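Local coordinates for protein urocanate hydratase (Paenibacillus sp. Soil724D2, PDB 7NED) that probably hydrates thiourocanate in bacterial ergothioneine breakdown, and binds the cofactor NAD+ together with urocanate, at residues Gly404-Ala412 against Thr511-Gly519. Sequence-based numbering, arbitrary orientation.
Sequences GHGDRTKLA and TLNNDTGLG
The guanidinium of Arg408 carries CG2 of Thr516 on one face, offset toward the rim, with NE 3.3 Å from that methyl. At its edge, in plane, sits water 2, which accepts from NH1 and donates to Asp515 OD2. The His405 ring has Asn513 O at its edge, 3.2 Å from CE1. These groups join helix 407-420, and the loop residue His405 just before it, to helix 502-525 in the urocanase C-terminal domain. The helices are nearly antiparallel: their segment axes run at 160° and come within 8.5 Å. Both helices pack on the mixed sheet, where Leu512 and Arg408 share Phe351.

His405 ND1 donates to Thr516 OG1 over 2.7 Å; the bond is bent, and the hydroxyl lies tilted from the ring plane. A chi1 of -179° sets the His405 ring beside its own carbonyl carbon, where ND1 can meet the second helix. Thr516 OG1 in turn donates to Leu512 O one turn back. With an alanine in place of Thr516, His405 ND1 would probably lose this acceptor, Leu512 O one of its donors, and the Arg408 guanidinium the methyl on that face.

The direct Arg408 NH1 to Asp515 OD2 salt bridge is long, 3.7 Å, and water 2 fills in between. The main charge partners lie elsewhere: Asp436 for Arg408, Arg432 for Asp515. The side chain of Arg408 is about 12 Å from the bound urocanate.

Gly406 is the N-cap residue of helix 407-420. Its N donates to water 1, which donates to Thr409 OG1. That hydroxyl donates a hydrogen bond to Asn513 OD1 at 2.7 Å, approaching from above the carbonyl plane.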
loop_
_atom_site.group_PDB
_atom_site.type_symbol
_atom_site.label_atom_id
_atom_site.label_comp_id
_atom_site.label_asym_id
_atom_site.label_seq_id
_atom_site.Cartn_x
_atom_site.Cartn_y
_atom_site.Cartn_z
ATOM N N GLY A 404 1.836 10.397 -23.428
ATOM C CA GLY A 404 2.964 9.923 -22.662
ATOM C C GLY A 404 3.721 11.015 -21.919
ATOM O O GLY A 404 3.214 12.117 -21.653
ATOM N N HIS A 405 4.976 10.706 -21.592
ATOM C CA HIS A 405 5.756 11.563 -20.709
ATOM C C HIS A 405 6.058 12.893 -21.385
ATOM O O HIS A 405 6.560 12.934 -22.513
ATOM C CB HIS A 405 7.062 10.862 -20.321
ATOM C CG HIS A 405 7.914 11.670 -19.398
ATOM N ND1 HIS A 405 7.633 11.803 -18.054
ATOM C CD2 HIS A 405 9.015 12.423 -19.629
ATOM C CE1 HIS A 405 8.531 12.593 -17.495
ATOM N NE2 HIS A 405 9.389 12.973 -18.426
ATOM N N GLY A 406 5.795 13.980 -20.678
ATOM C CA GLY A 406 6.037 15.311 -21.176
ATOM C C GLY A 406 4.836 15.839 -21.934
ATOM O O GLY A 406 4.472 17.001 -21.770
ATOM N N ASP A 407 4.198 14.994 -22.741
ATOM C CA ASP A 407 2.979 15.415 -23.440
ATOM C C ASP A 407 1.837 15.692 -22.466
ATOM O O ASP A 407 1.118 16.695 -22.618
ATOM C CB ASP A 407 2.564 14.356 -24.458
ATOM C CG ASP A 407 3.422 14.375 -25.698
ATOM O OD1 ASP A 407 4.229 15.310 -25.852
ATOM O OD2 ASP A 407 3.306 13.444 -26.512
ATOM N N ARG A 408 1.653 14.837 -21.445
ATOM C CA ARG A 408 0.616 15.136 -20.456
ATOM C C ARG A 408 0.850 16.511 -19.869
ATOM O O ARG A 408 -0.080 17.317 -19.731
ATOM C CB ARG A 408 0.571 14.080 -19.333
ATOM C CG ARG A 408 0.108 12.746 -19.807
ATOM C CD ARG A 408 -0.163 11.769 -18.684
ATOM N NE ARG A 408 0.008 10.403 -19.178
ATOM C CZ ARG A 408 -0.155 9.329 -18.426
ATOM N NH1 ARG A 408 -0.512 9.486 -17.150
ATOM N NH2 ARG A 408 0.065 8.116 -18.920
ATOM N N THR A 409 2.108 16.790 -19.508
ATOM C CA THR A 409 2.447 18.063 -18.887
ATOM C C THR A 409 2.179 19.221 -19.843
ATOM O O THR A 409 1.591 20.236 -19.461
ATOM C CB THR A 409 3.921 18.028 -18.479
ATOM O OG1 THR A 409 4.122 16.930 -17.574
ATOM C CG2 THR A 409 4.360 19.355 -17.836
ATOM N N LYS A 410 2.645 19.086 -21.085
ATOM C CA LYS A 410 2.404 20.092 -22.122
ATOM C C LYS A 410 0.915 20.417 -22.254
ATOM O O LYS A 410 0.509 21.590 -22.261
ATOM C CB LYS A 410 2.973 19.575 -23.448
ATOM C CG LYS A 410 2.628 20.440 -24.642
ATOM C CD LYS A 410 3.434 20.021 -25.838
ATOM C CE LYS A 410 2.963 20.799 -27.081
ATOM N NZ LYS A 410 3.622 20.192 -28.287
ATOM N N LEU A 411 0.085 19.387 -22.397
ATOM C CA LEU A 411 -1.354 19.617 -22.501
ATOM C C LEU A 411 -1.886 20.349 -21.271
ATOM O O LEU A 411 -2.613 21.340 -21.382
ATOM C CB LEU A 411 -2.063 18.283 -22.674
ATOM C CG LEU A 411 -3.576 18.403 -22.713
ATOM C CD1 LEU A 411 -4.058 19.298 -23.912
ATOM C CD2 LEU A 411 -4.110 17.005 -22.861
ATOM N N ALA A 412 -1.567 19.846 -20.079
ATOM C CA ALA A 412 -2.177 20.405 -18.879
ATOM C C ALA A 412 -1.740 21.852 -18.656
ATOM O O ALA A 412 -2.548 22.689 -18.223
ATOM C CB ALA A 412 -1.837 19.535 -17.657
ATOM N N THR A 511 3.485 17.299 -10.739
ATOM C CA THR A 511 2.780 16.026 -10.653
ATOM C C THR A 511 2.840 15.250 -11.960
ATOM O O THR A 511 3.113 14.044 -11.959
ATOM C CB THR A 511 1.319 16.240 -10.253
ATOM O OG1 THR A 511 1.274 16.603 -8.871
ATOM C CG2 THR A 511 0.549 14.959 -10.417
ATOM N N LEU A 512 2.542 15.905 -13.086
ATOM C CA LEU A 512 2.453 15.149 -14.329
ATOM C C LEU A 512 3.835 14.635 -14.765
ATOM O O LEU A 512 3.964 13.493 -15.220
ATOM C CB LEU A 512 1.776 16.010 -15.420
ATOM C CG LEU A 512 0.269 16.230 -15.122
ATOM C CD1 LEU A 512 -0.392 17.287 -16.051
ATOM C CD2 LEU A 512 -0.532 14.903 -15.170
ATOM N N ASN A 513 4.888 15.450 -14.637
ATOM C CA ASN A 513 6.217 14.925 -14.980
ATOM C C ASN A 513 6.583 13.717 -14.110
ATOM O O ASN A 513 7.243 12.786 -14.579
ATOM C CB ASN A 513 7.288 15.991 -14.814
ATOM C CG ASN A 513 7.273 17.029 -15.905
ATOM O OD1 ASN A 513 6.747 16.819 -17.011
ATOM N ND2 ASN A 513 7.925 18.151 -15.618
ATOM N N ASN A 514 6.194 13.722 -12.836
ATOM C CA ASN A 514 6.552 12.594 -11.963
ATOM C C ASN A 514 5.587 11.426 -12.086
ATOM O O ASN A 514 5.974 10.273 -11.846
ATOM C CB ASN A 514 6.608 13.048 -10.487
ATOM C CG ASN A 514 7.712 14.040 -10.239
ATOM O OD1 ASN A 514 8.575 14.217 -11.104
ATOM N ND2 ASN A 514 7.665 14.747 -9.095
ATOM N N ASP A 515 4.332 11.697 -12.435
ATOM C CA ASP A 515 3.385 10.608 -12.629
ATOM C C ASP A 515 3.790 9.773 -13.833
ATOM O O ASP A 515 3.852 8.542 -13.748
ATOM C CB ASP A 515 1.978 11.170 -12.780
ATOM C CG ASP A 515 0.903 10.096 -12.688
ATOM O OD1 ASP A 515 0.933 9.264 -11.753
ATOM O OD2 ASP A 515 -0.003 10.089 -13.561
ATOM N N THR A 516 4.152 10.423 -14.950
ATOM C CA THR A 516 4.655 9.647 -16.074
ATOM C C THR A 516 6.111 9.250 -15.876
ATOM O O THR A 516 6.503 8.161 -16.299
ATOM C CB THR A 516 4.493 10.420 -17.396
ATOM O OG1 THR A 516 5.041 11.733 -17.278
ATOM C CG2 THR A 516 3.006 10.542 -17.703
ATOM N N GLY A 517 6.913 10.103 -15.239
ATOM C CA GLY A 517 8.329 9.806 -15.116
ATOM C C GLY A 517 8.580 8.521 -14.351
ATOM O O GLY A 517 9.415 7.705 -14.737
ATOM N N LEU A 518 7.857 8.319 -13.256
ATOM C CA LEU A 518 8.043 7.072 -12.519
ATOM C C LEU A 518 7.544 5.899 -13.333
ATOM O O LEU A 518 8.105 4.792 -13.247
ATOM C CB LEU A 518 7.310 7.142 -11.169
ATOM C CG LEU A 518 7.453 5.905 -10.261
ATOM C CD1 LEU A 518 8.899 5.711 -9.819
ATOM C CD2 LEU A 518 6.488 6.026 -9.058
ATOM N N GLY A 519 6.467 6.125 -14.105
ATOM C CA GLY A 519 5.979 5.106 -15.020
ATOM C C GLY A 519 7.042 4.612 -15.984
ATOM O O GLY A 519 7.230 3.400 -16.149
HETATM O O HOH W 1 4.071 14.325 -18.444
HETATM O O HOH W 2 -1.380 11.437 -15.455
#